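Local coordinates for protein GTPase HflX (PDB 2QTF) that hydrolyses GTP, for which it is specific, and associates with the 50S ribosomal subunit, possibly acting in protein synthesis or ribosome biogenesis, at residues Lys101-Gln106 and Phe249-Glu254; Asn224-Met229 and Lys347-Ala352; Ser258-Leu263 and Gly292-Val297. All blocks are in the same frame, centred on the assembly; numbering follows the deposited sequence.

Contact 1: Lys101-Gln106 and Phe249-Glu254; sequences KEAKMQ and FVTLSE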
loop_
_atom_site.group_PDB
_atom_site.type_symbol
_atom_site.label_atom_id
_atom_site.label_comp_id
_atom_site.label_asym_id
_atom_site.label_seq_id
_atom_site.Cartn_x
_atom_site.Cartn_y
_atom_site.Cartn_z
ATOM N N LYS A 101 15.757 -0.944 -8.229
ATOM C CA LYS A 101 16.360 0.369 -8.541
ATOM C C LYS A 101 15.437 1.230 -9.380
ATOM O O LYS A 101 15.340 2.430 -9.153
ATOM C CB LYS A 101 17.718 0.200 -9.277
ATOM C CG LYS A 101 18.387 1.550 -9.607
ATOM C CD LYS A 101 19.853 1.418 -10.188
ATOM C CE LYS A 101 20.356 2.833 -10.674
ATOM N NZ LYS A 101 20.087 3.899 -9.572
ATOM N N GLU A 102 14.752 0.612 -10.343
ATOM C CA GLU A 102 13.826 1.332 -11.246
ATOM C C GLU A 102 12.664 1.965 -10.437
ATOM O O GLU A 102 12.330 3.083 -10.702
ATOM C CB GLU A 102 13.302 0.343 -12.334
ATOM C CG GLU A 102 12.274 0.949 -13.358
ATOM C CD GLU A 102 11.744 -0.151 -14.360
ATOM O OE1 GLU A 102 12.211 -1.297 -14.316
ATOM O OE2 GLU A 102 10.796 0.070 -15.146
ATOM N N ALA A 103 12.121 1.262 -9.428
ATOM C CA ALA A 103 11.004 1.798 -8.674
ATOM C C ALA A 103 11.559 2.928 -7.794
ATOM O O ALA A 103 10.954 4.008 -7.693
ATOM C CB ALA A 103 10.406 0.704 -7.788
ATOM N N LYS A 104 12.723 2.735 -7.184
ATOM C CA LYS A 104 13.275 3.812 -6.377
ATOM C C LYS A 104 13.502 5.121 -7.168
ATOM O O LYS A 104 13.355 6.233 -6.608
ATOM C CB LYS A 104 14.596 3.377 -5.738
ATOM C CG LYS A 104 14.374 2.244 -4.681
ATOM C CD LYS A 104 13.447 2.691 -3.558
ATOM C CE LYS A 104 13.940 2.182 -2.168
ATOM N NZ LYS A 104 13.047 2.877 -1.116
ATOM N N MET A 105 13.992 4.992 -8.409
ATOM C CA MET A 105 14.145 6.099 -9.295
ATOM C C MET A 105 12.801 6.738 -9.656
ATOM O O MET A 105 12.724 7.980 -9.754
ATOM C CB MET A 105 14.873 5.580 -10.565
ATOM C CG MET A 105 16.439 5.346 -10.289
ATOM S SD MET A 105 17.035 4.498 -11.829
ATOM C CE MET A 105 17.078 6.011 -12.726
ATOM N N GLN A 106 11.759 5.920 -9.930
ATOM C CA GLN A 106 10.464 6.558 -10.308
ATOM C C GLN A 106 9.908 7.314 -9.098
ATOM O O GLN A 106 9.205 8.321 -9.245
ATOM C CB GLN A 106 9.394 5.528 -10.659
ATOM C CG GLN A 106 9.653 4.864 -12.025
ATOM C CD GLN A 106 9.260 5.739 -13.234
ATOM O OE1 GLN A 106 9.405 5.298 -14.378
ATOM N NE2 GLN A 106 8.844 6.945 -13.009
ATOM N N PHE A 249 2.863 1.652 -10.452
ATOM C CA PHE A 249 3.003 0.439 -11.267
ATOM C C PHE A 249 4.373 -0.193 -11.255
ATOM O O PHE A 249 4.542 -1.427 -11.215
ATOM C CB PHE A 249 2.481 0.673 -12.703
ATOM C CG PHE A 249 1.038 0.581 -12.765
ATOM C CD1 PHE A 249 0.415 -0.644 -12.522
ATOM C CD2 PHE A 249 0.244 1.732 -12.952
ATOM C CE1 PHE A 249 -0.978 -0.770 -12.496
ATOM C CE2 PHE A 249 -1.155 1.628 -12.938
ATOM C CZ PHE A 249 -1.783 0.362 -12.721
ATOM N N VAL A 250 5.377 0.599 -11.297
ATOM C CA VAL A 250 6.719 0.025 -11.270
ATOM C C VAL A 250 7.024 -0.663 -9.940
ATOM O O VAL A 250 7.638 -1.731 -9.856
ATOM C CB VAL A 250 7.784 1.131 -11.568
ATOM C CG1 VAL A 250 9.144 0.543 -11.568
ATOM C CG2 VAL A 250 7.593 1.723 -12.998
ATOM N N THR A 251 6.644 -0.031 -8.845
ATOM C CA THR A 251 6.760 -0.685 -7.525
ATOM C C THR A 251 5.917 -1.998 -7.473
ATOM O O THR A 251 6.378 -2.999 -6.933
ATOM C CB THR A 251 6.243 0.303 -6.388
ATOM O OG1 THR A 251 7.039 1.467 -6.450
ATOM C CG2 THR A 251 6.370 -0.323 -4.921
ATOM N N LEU A 252 4.663 -1.937 -7.902
ATOM C CA LEU A 252 3.815 -3.089 -7.844
ATOM C C LEU A 252 4.356 -4.196 -8.756
ATOM O O LEU A 252 4.285 -5.419 -8.402
ATOM C CB LEU A 252 2.344 -2.684 -8.282
ATOM C CG LEU A 252 1.322 -3.864 -8.340
ATOM C CD1 LEU A 252 1.078 -4.554 -6.924
ATOM C CD2 LEU A 252 -0.015 -3.388 -9.024
ATOM N N SER A 253 4.906 -3.822 -9.929
ATOM C CA SER A 253 5.479 -4.847 -10.853
ATOM C C SER A 253 6.582 -5.706 -10.277
ATOM O O SER A 253 6.925 -6.789 -10.849
ATOM C CB SER A 253 5.996 -4.141 -12.153
ATOM O OG SER A 253 4.824 -3.661 -12.824
ATOM N N GLU A 254 7.193 -5.283 -9.160
ATOM C CA GLU A 254 8.123 -6.147 -8.437
ATOM C C GLU A 254 7.429 -7.453 -7.954
ATOM O O GLU A 254 8.114 -8.404 -7.515
ATOM C CB GLU A 254 8.737 -5.503 -7.241
ATOM C CG GLU A 254 9.595 -4.201 -7.594
ATOM C CD GLU A 254 10.170 -3.497 -6.397
ATOM O OE1 GLU A 254 10.167 -4.049 -5.256
ATOM O OE2 GLU A 254 10.734 -2.365 -6.609
#

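Contact 2: Asn224-Met229 and Lys347-Ala352; sequences NNRKIM and KIYQLA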
loop_
_atom_site.group_PDB
_atom_site.type_symbol
_atom_site.label_atom_id
_atom_site.label_comp_id
_atom_site.label_asym_id
_atom_site.label_seq_id
_atom_site.Cartn_x
_atom_site.Cartn_y
_atom_site.Cartn_z
ATOM N N ASN A 224 7.224 -26.582 8.961
ATOM C CA ASN A 224 7.769 -27.932 8.965
ATOM C C ASN A 224 9.270 -27.908 8.725
ATOM O O ASN A 224 9.967 -27.249 9.445
ATOM C CB ASN A 224 7.000 -28.833 7.972
ATOM C CG ASN A 224 5.509 -28.901 8.314
ATOM O OD1 ASN A 224 5.144 -28.896 9.535
ATOM N ND2 ASN A 224 4.626 -28.775 7.279
ATOM N N ASN A 225 9.731 -28.531 7.683
ATOM C CA ASN A 225 11.159 -28.564 7.400
ATOM C C ASN A 225 11.520 -27.619 6.244
ATOM O O ASN A 225 12.540 -27.824 5.625
ATOM C CB ASN A 225 11.532 -29.998 7.002
ATOM C CG ASN A 225 10.719 -30.507 5.809
ATOM O OD1 ASN A 225 9.612 -30.021 5.509
ATOM N ND2 ASN A 225 11.264 -31.519 5.116
ATOM N N ARG A 226 10.689 -26.642 5.916
ATOM C CA ARG A 226 11.001 -25.773 4.768
ATOM C C ARG A 226 11.065 -24.357 5.206
ATOM O O ARG A 226 10.297 -23.928 6.095
ATOM C CB ARG A 226 9.955 -25.879 3.679
ATOM C CG ARG A 226 10.085 -27.174 2.958
ATOM C CD ARG A 226 9.142 -27.193 1.787
ATOM N NE ARG A 226 8.962 -28.583 1.365
ATOM C CZ ARG A 226 9.690 -29.162 0.434
ATOM N NH1 ARG A 226 10.627 -28.455 -0.190
ATOM N NH2 ARG A 226 9.470 -30.431 0.113
ATOM N N LYS A 227 11.963 -23.607 4.579
ATOM C CA LYS A 227 12.105 -22.197 4.885
ATOM C C LYS A 227 11.434 -21.458 3.706
ATOM O O LYS A 227 11.670 -21.856 2.560
ATOM C CB LYS A 227 13.608 -21.924 5.075
ATOM C CG LYS A 227 14.002 -20.494 5.249
ATOM C CD LYS A 227 15.523 -20.318 5.720
ATOM C CE LYS A 227 15.899 -18.779 5.761
ATOM N NZ LYS A 227 17.385 -18.518 5.931
ATOM N N ILE A 228 10.536 -20.472 3.976
ATOM C CA ILE A 228 9.762 -19.739 2.950
ATOM C C ILE A 228 9.932 -18.258 3.167
ATOM O O ILE A 228 9.856 -17.822 4.323
ATOM C CB ILE A 228 8.238 -20.085 3.009
ATOM C CG1 ILE A 228 8.082 -21.590 2.740
ATOM C CG2 ILE A 228 7.397 -19.272 2.023
ATOM C CD1 ILE A 228 7.222 -22.353 3.732
ATOM N N MET A 229 10.216 -17.531 2.091
ATOM C CA MET A 229 10.386 -16.049 2.129
ATOM C C MET A 229 8.995 -15.379 1.876
ATOM O O MET A 229 8.415 -15.513 0.786
ATOM C CB MET A 229 11.411 -15.581 1.066
ATOM C CG MET A 229 11.673 -14.010 1.133
ATOM S SD MET A 229 12.225 -13.509 2.749
ATOM C CE MET A 229 13.943 -13.930 2.861
ATOM N N LYS A 347 -1.477 -24.955 3.602
ATOM C CA LYS A 347 -1.480 -24.654 2.143
ATOM C C LYS A 347 -0.198 -23.935 1.674
ATOM O O LYS A 347 0.309 -24.255 0.619
ATOM C CB LYS A 347 -2.685 -23.807 1.758
ATOM C CG LYS A 347 -3.982 -24.558 1.987
ATOM C CD LYS A 347 -4.120 -25.628 0.861
ATOM C CE LYS A 347 -5.364 -26.542 1.162
ATOM N NZ LYS A 347 -5.419 -27.281 -0.088
ATOM N N ILE A 348 0.352 -23.061 2.476
ATOM C CA ILE A 348 1.659 -22.465 2.154
ATOM C C ILE A 348 2.792 -23.467 2.098
ATOM O O ILE A 348 3.594 -23.498 1.156
ATOM C CB ILE A 348 1.979 -21.372 3.157
ATOM C CG1 ILE A 348 1.032 -20.155 2.834
ATOM C CG2 ILE A 348 3.433 -20.929 2.991
ATOM C CD1 ILE A 348 1.037 -19.177 3.964
ATOM N N TYR A 349 2.816 -24.370 3.082
ATOM C CA TYR A 349 3.730 -25.521 2.978
ATOM C C TYR A 349 3.511 -26.329 1.680
ATOM O O TYR A 349 4.454 -26.728 0.975
ATOM C CB TYR A 349 3.592 -26.492 4.231
ATOM C CG TYR A 349 4.634 -27.599 4.155
ATOM C CD1 TYR A 349 5.993 -27.318 4.474
ATOM C CD2 TYR A 349 4.281 -28.873 3.793
ATOM C CE1 TYR A 349 6.973 -28.328 4.410
ATOM C CE2 TYR A 349 5.242 -29.917 3.725
ATOM C CZ TYR A 349 6.571 -29.627 4.035
ATOM O OH TYR A 349 7.502 -30.622 3.952
ATOM N N GLN A 350 2.290 -26.630 1.343
ATOM C CA GLN A 350 2.087 -27.475 0.180
ATOM C C GLN A 350 2.497 -26.716 -1.086
ATOM O O GLN A 350 2.993 -27.282 -2.041
ATOM C CB GLN A 350 0.618 -27.824 0.009
ATOM C CG GLN A 350 -0.053 -28.829 1.010
ATOM C CD GLN A 350 -1.629 -28.713 1.001
ATOM O OE1 GLN A 350 -2.250 -28.485 -0.074
ATOM N NE2 GLN A 350 -2.255 -28.830 2.200
ATOM N N LEU A 351 2.259 -25.402 -1.103
ATOM C CA LEU A 351 2.682 -24.578 -2.278
ATOM C C LEU A 351 4.200 -24.604 -2.354
ATOM O O LEU A 351 4.778 -24.766 -3.424
ATOM C CB LEU A 351 2.159 -23.136 -2.065
ATOM C CG LEU A 351 2.533 -22.016 -3.068
ATOM C CD1 LEU A 351 2.259 -22.466 -4.508
ATOM C CD2 LEU A 351 1.558 -20.815 -2.600
ATOM N N ALA A 352 4.845 -24.455 -1.217
ATOM C CA ALA A 352 6.319 -24.373 -1.123
ATOM C C ALA A 352 6.957 -25.716 -1.594
ATOM O O ALA A 352 7.938 -25.742 -2.369
ATOM C CB ALA A 352 6.795 -23.966 0.269
HETATM O O HOH W 1 9.801 -33.007 3.004
#

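Contact 3: Ser258-Leu263 and Gly292-Val297; sequences SDALIL and GKPILV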
loop_
_atom_site.group_PDB
_atom_site.type_symbol
_atom_site.label_atom_id
_atom_site.label_comp_id
_atom_site.label_asym_id
_atom_site.label_seq_id
_atom_site.Cartn_x
_atom_site.Cartn_y
_atom_site.Cartn_z
ATOM N N SER A 258 8.421 -12.813 -7.199
ATOM C CA SER A 258 8.070 -13.822 -6.218
ATOM C C SER A 258 7.690 -15.102 -7.005
ATOM O O SER A 258 7.210 -15.023 -8.149
ATOM C CB SER A 258 6.939 -13.271 -5.288
ATOM O OG SER A 258 7.528 -12.250 -4.449
ATOM N N ASP A 259 7.903 -16.283 -6.423
ATOM C CA ASP A 259 7.601 -17.578 -7.073
ATOM C C ASP A 259 6.127 -17.851 -7.104
ATOM O O ASP A 259 5.569 -18.545 -7.989
ATOM C CB ASP A 259 8.325 -18.685 -6.237
ATOM C CG ASP A 259 9.767 -18.534 -6.350
ATOM O OD1 ASP A 259 10.220 -18.340 -7.471
ATOM O OD2 ASP A 259 10.479 -18.477 -5.369
ATOM N N ALA A 260 5.420 -17.311 -6.115
ATOM C CA ALA A 260 3.934 -17.437 -6.058
ATOM C C ALA A 260 3.344 -16.241 -5.318
ATOM O O ALA A 260 4.106 -15.504 -4.731
ATOM C CB ALA A 260 3.523 -18.768 -5.256
ATOM N N LEU A 261 2.013 -16.117 -5.288
ATOM C CA LEU A 261 1.392 -14.965 -4.589
ATOM C C LEU A 261 0.241 -15.475 -3.779
ATOM O O LEU A 261 -0.447 -16.504 -4.144
ATOM C CB LEU A 261 0.785 -13.983 -5.632
ATOM C CG LEU A 261 1.730 -13.310 -6.624
ATOM C CD1 LEU A 261 0.924 -12.473 -7.689
ATOM C CD2 LEU A 261 2.858 -12.539 -5.968
ATOM N N ILE A 262 -0.021 -14.739 -2.731
ATOM C CA ILE A 262 -1.256 -14.905 -1.971
ATOM C C ILE A 262 -2.051 -13.656 -2.263
ATOM O O ILE A 262 -1.575 -12.581 -1.953
ATOM C CB ILE A 262 -0.983 -14.971 -0.442
ATOM C CG1 ILE A 262 -0.141 -16.278 -0.121
ATOM C CG2 ILE A 262 -2.312 -14.758 0.398
ATOM C CD1 ILE A 262 0.445 -16.355 1.391
ATOM N N LEU A 263 -3.282 -13.830 -2.804
ATOM C CA LEU A 263 -4.197 -12.731 -3.063
ATOM C C LEU A 263 -5.243 -12.664 -2.017
ATOM O O LEU A 263 -6.026 -13.604 -1.781
ATOM C CB LEU A 263 -4.908 -12.872 -4.423
ATOM C CG LEU A 263 -5.987 -11.845 -4.762
ATOM C CD1 LEU A 263 -5.375 -10.438 -5.009
ATOM C CD2 LEU A 263 -6.690 -12.328 -6.137
ATOM N N GLY A 292 1.507 -17.326 -15.135
ATOM C CA GLY A 292 2.045 -18.654 -14.779
ATOM C C GLY A 292 2.513 -18.840 -13.313
ATOM O O GLY A 292 3.177 -19.873 -12.993
ATOM N N LYS A 293 2.251 -17.850 -12.426
ATOM C CA LYS A 293 2.643 -17.979 -10.975
ATOM C C LYS A 293 1.471 -18.620 -10.248
ATOM O O LYS A 293 0.346 -18.124 -10.377
ATOM C CB LYS A 293 2.919 -16.620 -10.334
ATOM C CG LYS A 293 4.193 -16.062 -10.843
ATOM C CD LYS A 293 4.693 -14.824 -10.100
ATOM C CE LYS A 293 5.983 -14.301 -10.809
ATOM N NZ LYS A 293 7.138 -15.269 -10.796
ATOM N N PRO A 294 1.734 -19.649 -9.401
ATOM C CA PRO A 294 0.589 -20.096 -8.608
ATOM C C PRO A 294 0.035 -19.007 -7.704
ATOM O O PRO A 294 0.831 -18.279 -7.071
ATOM C CB PRO A 294 1.158 -21.244 -7.745
ATOM C CG PRO A 294 2.473 -21.664 -8.471
ATOM C CD PRO A 294 2.982 -20.412 -9.125
ATOM N N ILE A 295 -1.304 -18.901 -7.622
ATOM C CA ILE A 295 -1.909 -17.899 -6.717
ATOM C C ILE A 295 -2.822 -18.565 -5.706
ATOM O O ILE A 295 -3.745 -19.318 -6.107
ATOM C CB ILE A 295 -2.697 -16.810 -7.545
ATOM C CG1 ILE A 295 -1.659 -15.991 -8.407
ATOM C CG2 ILE A 295 -3.434 -15.845 -6.539
ATOM C CD1 ILE A 295 -2.377 -14.777 -9.156
ATOM N N LEU A 296 -2.557 -18.374 -4.407
ATOM C CA LEU A 296 -3.420 -18.867 -3.366
ATOM C C LEU A 296 -4.316 -17.702 -2.990
ATOM O O LEU A 296 -3.820 -16.670 -2.519
ATOM C CB LEU A 296 -2.553 -19.214 -2.135
ATOM C CG LEU A 296 -3.287 -19.611 -0.827
ATOM C CD1 LEU A 296 -4.298 -20.776 -1.020
ATOM C CD2 LEU A 296 -2.235 -20.010 0.358
ATOM N N VAL A 297 -5.622 -17.832 -3.105
ATOM C CA VAL A 297 -6.506 -16.718 -2.826
ATOM C C VAL A 297 -6.985 -16.918 -1.413
ATOM O O VAL A 297 -7.455 -18.030 -1.042
ATOM C CB VAL A 297 -7.782 -16.641 -3.823
ATOM C CG1 VAL A 297 -8.655 -15.458 -3.421
ATOM C CG2 VAL A 297 -7.335 -16.621 -5.305
#

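Contact 1: Lys101-Gln106 and Phe249-Glu254
Val250 reaches across to helix 101-121 with both of its methyl groups. Its CG1 stands anti to the backbone N (chi1 -179°) and comes 3.6 Å from CG of Glu102. The same methyl lies 3.7 Å from CA of Ala103. CG2, beside the backbone N, is 3.9 Å from CG of Gln106. Glu102 holds its CG anti to the backbone N and runs fully extended, so that its aliphatic part crosses the valine at about a right angle. Gln106 crosses it similarly, its chain bent at chi2 (-78°).

Ala103 faces helix 245-253 directly and lets the backbones close to 5.0 Å between its CA and that of Thr251. Its CB sits 3.7 Å from Thr251 OG1, a hydroxyl already bonded to the carbonyl of Ala247. Glu254, just beyond helix 245-253 and extended past CG, brings OE2 to 3.3 Å from the same Ala103 CB; its carboxylate is held by Ser100 OG and the backbone N of Gly99.

The two nearly antiparallel helices thus meet mainly through aliphatic groups, with no polar bond between the two segments, whereas the carboxylate of Glu254 bonds to the residues leading into helix 101-121, tying the middle region to the GTPase domain.

Contact 2: Asn224-Met229 and Lys347-Ala352
Tyr349 carries this contact, its ring reached by Asn224 and Asn225 of the turn and by Arg226, the first residue of strand 226-232. Asn224 places ND2 over the centre of one ring face, 3.3 Å above the plane, with the amide turned 80° from the ring, so that the amide nitrogen meets the pi cloud. At the ring's edge the phenol OH donates to OD1 of Asn225 over 2.7 Å, in the carbonyl plane and on a lone pair. Arg226 runs extended from CG to NE past the CE1 corner of the ring, its CD 3.6 Å from Tyr349 CE1, and the edge of its guanidinium is turned to the phenol end.

Farther along the strand, Ile228 packs CG1 at 3.7 Å from CB of Ala352 and CD1 at 4.1 Å from CG2 of Ile348, an apolar floor beneath the polar rim.

Tyr349 has CG anti to the backbone N (chi1 -175°), which swings the ring toward the turn. Asn224 OD1 accepts from Arg345, one turn earlier in the helix. A water oxygen 3.0 Å from Asn225 ND2 accepts from it and donates only weakly to Tyr349 OH. Ile223, on the paired strand 218-223, packs on Ile228, Ile348 and Tyr349.

Strand and helix cross at 96°: the C-terminal helix 341-355 covers one face of the central sheet at the hairpin of strands 218-223 and 226-232, as in the Ras-like P-loop GTPase fold.

Contact 3: Ser258-Leu263 and Gly292-Val297
The ammonium group of Lys293 donates to the backbone carbonyl of Ser258, NZ to O 2.7 Å, lying in the carbonyl plane. The side chain has CG anti to the carbonyl carbon and stays extended until a bend at chi4 (-62°) turns NZ onto the oxygen. Asp259, of opposite charge, is near but not in contact with this ammonium group, and its OD2 is instead bonded to the backbone N of Ser181.

Beyond the lysine the backbones pair in parallel. Leu261 N donates to Pro294 O at 3.0 Å, and Leu261 O accepts from Leu296 N at 2.8 Å, both nearly along the C=O axis. Leu263 N then reaches Leu296 O at 2.9 Å, approaching from above the carbonyl plane. Leu261 thus offers both its N and its O to residues flanking Ile295, the regular parallel pattern.

Strands 260-266 and 295-300 are neighbours in the central sheet of the GTPase domain and are joined through helix 271-288, a beta-alpha-beta crossover. That helix packs on the face bearing Leu261, Leu263 and Ile295, where Leu263 also lies close to Gly186, of the probable P-loop and inferred GTP site. Leu263, with CG anti to the backbone N, sets its CB 3.9 Å from CG2 of Ile295, a diagonal contact, and Leu261 CB lies 4.2 Å from Ile295 CG1.

Ile262 and Leu296 point to the opposite face, Ile262 CG1 being 4.3 Å from Leu296 CB. Where the strands begin, Ala260 CB meets CB of Pro294, the residue before strand 295-300, at 4.2 Å. The C-terminal helix 341-355 packs on Ile262, Ala260 and Pro294.

How the contacts relate
Contacts 2 and 3 belong to the same sheet of the GTPase domain, their centres 13 Å apart, and helix 341-355 of contact 2 packs on contact 3: Leu351 CD1 lies 3.6 Å from Pro294 CB, and Ile348 CD1 is 3.9 Å from Ile262 CD1. Contact 1 joins this domain to helix 101-121; its centre is about 20 Å from that of contact 3, although Phe249-Glu254 leads by a short connection into Ser258-Leu263. Contacts 1 and 2 do not touch, with nearest atoms about 11 Å apart. At the inferred GTP site, the side chain of Leu263 comes within about 4 Å of Gly186, and that of Thr251 is similarly near Val234; in contact 2 the side chain of Ile348 is about 11 Å from that of Ala335.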